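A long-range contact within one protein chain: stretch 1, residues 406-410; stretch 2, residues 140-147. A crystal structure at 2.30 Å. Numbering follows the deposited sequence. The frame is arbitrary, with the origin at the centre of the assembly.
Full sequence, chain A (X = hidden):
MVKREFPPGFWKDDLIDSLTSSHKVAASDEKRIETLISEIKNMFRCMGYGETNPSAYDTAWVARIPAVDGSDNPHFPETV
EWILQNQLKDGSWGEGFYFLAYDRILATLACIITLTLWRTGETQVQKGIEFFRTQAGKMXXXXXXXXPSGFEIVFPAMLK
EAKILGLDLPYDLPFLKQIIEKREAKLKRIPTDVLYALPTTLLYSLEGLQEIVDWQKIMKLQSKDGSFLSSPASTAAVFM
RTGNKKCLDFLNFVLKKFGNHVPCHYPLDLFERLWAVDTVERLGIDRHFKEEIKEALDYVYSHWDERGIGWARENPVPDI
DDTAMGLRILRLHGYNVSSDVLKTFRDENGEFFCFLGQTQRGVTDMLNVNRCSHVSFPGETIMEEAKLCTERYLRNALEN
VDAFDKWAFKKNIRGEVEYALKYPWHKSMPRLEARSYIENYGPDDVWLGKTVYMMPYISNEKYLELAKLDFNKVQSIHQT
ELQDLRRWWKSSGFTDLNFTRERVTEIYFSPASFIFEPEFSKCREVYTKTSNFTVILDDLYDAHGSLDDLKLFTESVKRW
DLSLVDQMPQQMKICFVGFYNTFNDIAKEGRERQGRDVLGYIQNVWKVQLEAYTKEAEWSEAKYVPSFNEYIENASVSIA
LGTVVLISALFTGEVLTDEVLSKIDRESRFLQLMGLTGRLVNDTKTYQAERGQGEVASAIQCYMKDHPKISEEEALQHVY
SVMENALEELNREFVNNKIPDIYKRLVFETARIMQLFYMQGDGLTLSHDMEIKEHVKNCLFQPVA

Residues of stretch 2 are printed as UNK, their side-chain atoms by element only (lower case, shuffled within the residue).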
# COMPACT_ATOMS: atom_id res chain seq x y z
N LYS A 406 -19.50 -9.38 -7.69
CA LYS A 406 -20.58 -8.41 -7.82
C LYS A 406 -21.22 -7.96 -6.51
O LYS A 406 -21.97 -6.98 -6.49
CB LYS A 406 -21.66 -8.95 -8.76
CG LYS A 406 -22.48 -10.11 -8.19
CD LYS A 406 -23.68 -10.42 -9.08
CE LYS A 406 -24.63 -11.41 -8.41
NZ LYS A 406 -25.89 -11.63 -9.19
N TRP A 407 -20.94 -8.68 -5.43
CA TRP A 407 -21.52 -8.35 -4.13
C TRP A 407 -20.58 -7.55 -3.24
O TRP A 407 -21.02 -6.91 -2.28
CB TRP A 407 -21.95 -9.62 -3.40
CG TRP A 407 -23.03 -10.36 -4.12
CD1 TRP A 407 -22.91 -11.55 -4.80
CD2 TRP A 407 -24.40 -9.95 -4.27
NE1 TRP A 407 -24.11 -11.89 -5.37
CE2 TRP A 407 -25.05 -10.93 -5.06
CE3 TRP A 407 -25.14 -8.85 -3.82
CZ2 TRP A 407 -26.40 -10.84 -5.41
CZ3 TRP A 407 -26.49 -8.76 -4.18
CH2 TRP A 407 -27.10 -9.75 -4.96
N ALA A 408 -19.29 -7.57 -3.56
CA ALA A 408 -18.29 -6.84 -2.78
C ALA A 408 -18.36 -5.34 -3.02
O ALA A 408 -18.75 -4.88 -4.10
CB ALA A 408 -16.89 -7.37 -3.11
N PHE A 409 -17.98 -4.56 -2.01
CA PHE A 409 -18.00 -3.11 -2.13
C PHE A 409 -16.71 -2.57 -2.76
O PHE A 409 -16.66 -1.42 -3.18
CB PHE A 409 -18.26 -2.49 -0.75
CG PHE A 409 -19.69 -2.67 -0.28
CD1 PHE A 409 -20.23 -3.95 -0.13
CD2 PHE A 409 -20.50 -1.57 -0.04
CE1 PHE A 409 -21.56 -4.12 0.24
CE2 PHE A 409 -21.84 -1.73 0.33
CZ PHE A 409 -22.37 -3.01 0.47
N LYS A 410 -15.69 -3.42 -2.83
CA LYS A 410 -14.41 -3.08 -3.46
C LYS A 410 -14.47 -3.61 -4.89
O LYS A 410 -15.01 -4.69 -5.12
CB LYS A 410 -13.24 -3.77 -2.75
CG LYS A 410 -12.88 -3.20 -1.39
CD LYS A 410 -12.10 -1.92 -1.54
CE LYS A 410 -11.51 -1.48 -0.21
NZ LYS A 410 -10.63 -0.30 -0.39
N UNK A 140 -35.08 -12.72 0.03
CA UNK A 140 -34.45 -14.02 -0.17
C UNK A 140 -33.53 -14.06 -1.39
O UNK A 140 -32.80 -15.02 -1.58
c UNK A 140 -37.39 -16.40 0.86
c UNK A 140 -36.41 -15.23 0.94
o UNK A 140 -37.36 -17.26 1.76
o UNK A 140 -38.19 -16.44 -0.10
c UNK A 140 -35.52 -15.11 -0.30
N UNK A 141 -33.56 -13.01 -2.21
CA UNK A 141 -32.69 -12.98 -3.39
C UNK A 141 -31.57 -11.95 -3.22
O UNK A 141 -30.88 -11.59 -4.17
o UNK A 141 -33.45 -13.14 -7.00
c UNK A 141 -32.80 -13.12 -5.93
c UNK A 141 -33.51 -12.68 -4.65
o UNK A 141 -31.59 -13.44 -5.87
N UNK A 142 -31.40 -11.50 -1.98
CA UNK A 142 -30.37 -10.53 -1.63
C UNK A 142 -29.54 -11.14 -0.51
O UNK A 142 -28.78 -10.46 0.17
c UNK A 142 -31.01 -9.22 -1.17
c UNK A 142 -32.10 -8.69 -2.10
c UNK A 142 -31.55 -8.20 -3.44
o UNK A 142 -30.91 -7.13 -3.46
o UNK A 142 -31.77 -8.88 -4.46
N UNK A 143 -29.70 -12.45 -0.32
CA UNK A 143 -29.00 -13.20 0.73
C UNK A 143 -27.48 -13.15 0.59
O UNK A 143 -26.77 -13.13 1.60
c UNK A 143 -29.48 -14.65 0.73
N UNK A 144 -26.99 -13.14 -0.64
CA UNK A 144 -25.55 -13.10 -0.90
C UNK A 144 -24.94 -11.72 -0.70
O UNK A 144 -23.72 -11.56 -0.76
o UNK A 144 -26.19 -15.72 -1.92
c UNK A 144 -25.26 -15.09 -2.45
o UNK A 144 -24.34 -15.64 -3.08
c UNK A 144 -25.25 -13.58 -2.33
N UNK A 145 -25.78 -10.71 -0.46
CA UNK A 145 -25.29 -9.36 -0.23
C UNK A 145 -24.78 -9.28 1.21
O UNK A 145 -25.14 -10.11 2.04
c UNK A 145 -26.41 -8.33 -0.45
o UNK A 145 -27.38 -8.40 0.58
N UNK A 146 -23.95 -8.28 1.49
CA UNK A 146 -23.39 -8.11 2.82
C UNK A 146 -24.30 -7.36 3.78
O UNK A 146 -24.87 -6.32 3.43
c UNK A 146 -22.03 -7.41 2.72
c UNK A 146 -20.42 -7.65 0.70
c UNK A 146 -21.08 -8.10 1.79
c UNK A 146 -19.89 -9.76 0.97
n UNK A 146 -19.69 -8.70 0.21
n UNK A 146 -20.73 -9.42 1.94
N UNK A 147 -24.43 -7.89 4.99
CA UNK A 147 -25.27 -7.29 6.03
C UNK A 147 -24.58 -6.06 6.61
O UNK A 147 -23.42 -6.13 7.00
n UNK A 147 -28.43 -10.30 8.59
c UNK A 147 -26.92 -8.91 7.20
c UNK A 147 -25.52 -8.31 7.15
c UNK A 147 -29.17 -11.00 7.74
n UNK A 147 -30.43 -11.31 8.06
n UNK A 147 -28.67 -11.40 6.58
c UNK A 147 -27.04 -9.90 8.35
O HOH W 1 -23.59 -6.88 -1.17

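Position 140 has five side-chain atoms: three carbons in a row, the third carrying two oxygens. That is a glutamate, Glu-140. It is exposed and stays out of reach of stretch 1.

Position 141 has two carbons, the second carrying two oxygens. The short carboxylate makes it Asp-141. Its touch on stretch 1 comes from the backbone, with O 4.3 Å from CH2 of Trp-407. The carboxylate itself stays further off.

Position 142 again shows three carbons ending in two oxygens. The longer chain identifies Glu-142. Its CA-to-CB bond points away from stretch 1, and no atom comes within contact distance. A type I turn begins here.

Position 143 has a single side-chain carbon. It is Ala-143, exposed and pointing away, and it makes no contact.

Position 144 has two carbons, the second with two oxygens, so it is Asp-144. Its CA-to-CB bond points toward stretch 1. CB lies 3.7 Å from NE1 of Trp-407. It also sits over the face of the five-membered ring of Trp-407, 3.8 Å from CB to the centroid, in a CH-pi contact. The backbone O of Asp-144 lies over one face of the indole, 3.6 Å from CG of Trp-407.

Position 145 has one carbon and one oxygen. It is Ser-145, buried. Its OG donates a hydrogen bond to O of Glu-142 at 2.5 Å, and its N donates to the same O of Glu-142 at 3.1 Å. Both bonds tie the end of the turn to its start. CA and CB of Ser-145 are each 3.6 Å from CE3 of Trp-407.

Position 146 has one carbon and then a five-membered ring of three carbons and two nitrogens. The ring is an imidazole, so this is His-146. CD2 of His-146 is 3.1 Å from O of Trp-407. The nearby NE2 has a poor angle to that oxygen and makes no hydrogen bond with it. CD2 of His-146 also meets CE1 of Phe-409 at 3.7 Å, edge to edge.

Position 147 has three carbons, a nitrogen, and a carbon carrying two more nitrogens. This guanidinium chain is Arg-147, out of reach of stretch 1.

The contact works mainly by packing. Trp-407 points toward the turn and lays its indole against Asp-144 and Ser-145, while His-146 packs by the Trp-407 carbonyl and Phe-409. No direct hydrogen bond crosses. One water bridges instead, accepting from N of His-146 at 3.0 Å from its oxygen and donating to O of Trp-407 at 2.8 Å.

Stretch 2 140-147: EDEADSHR
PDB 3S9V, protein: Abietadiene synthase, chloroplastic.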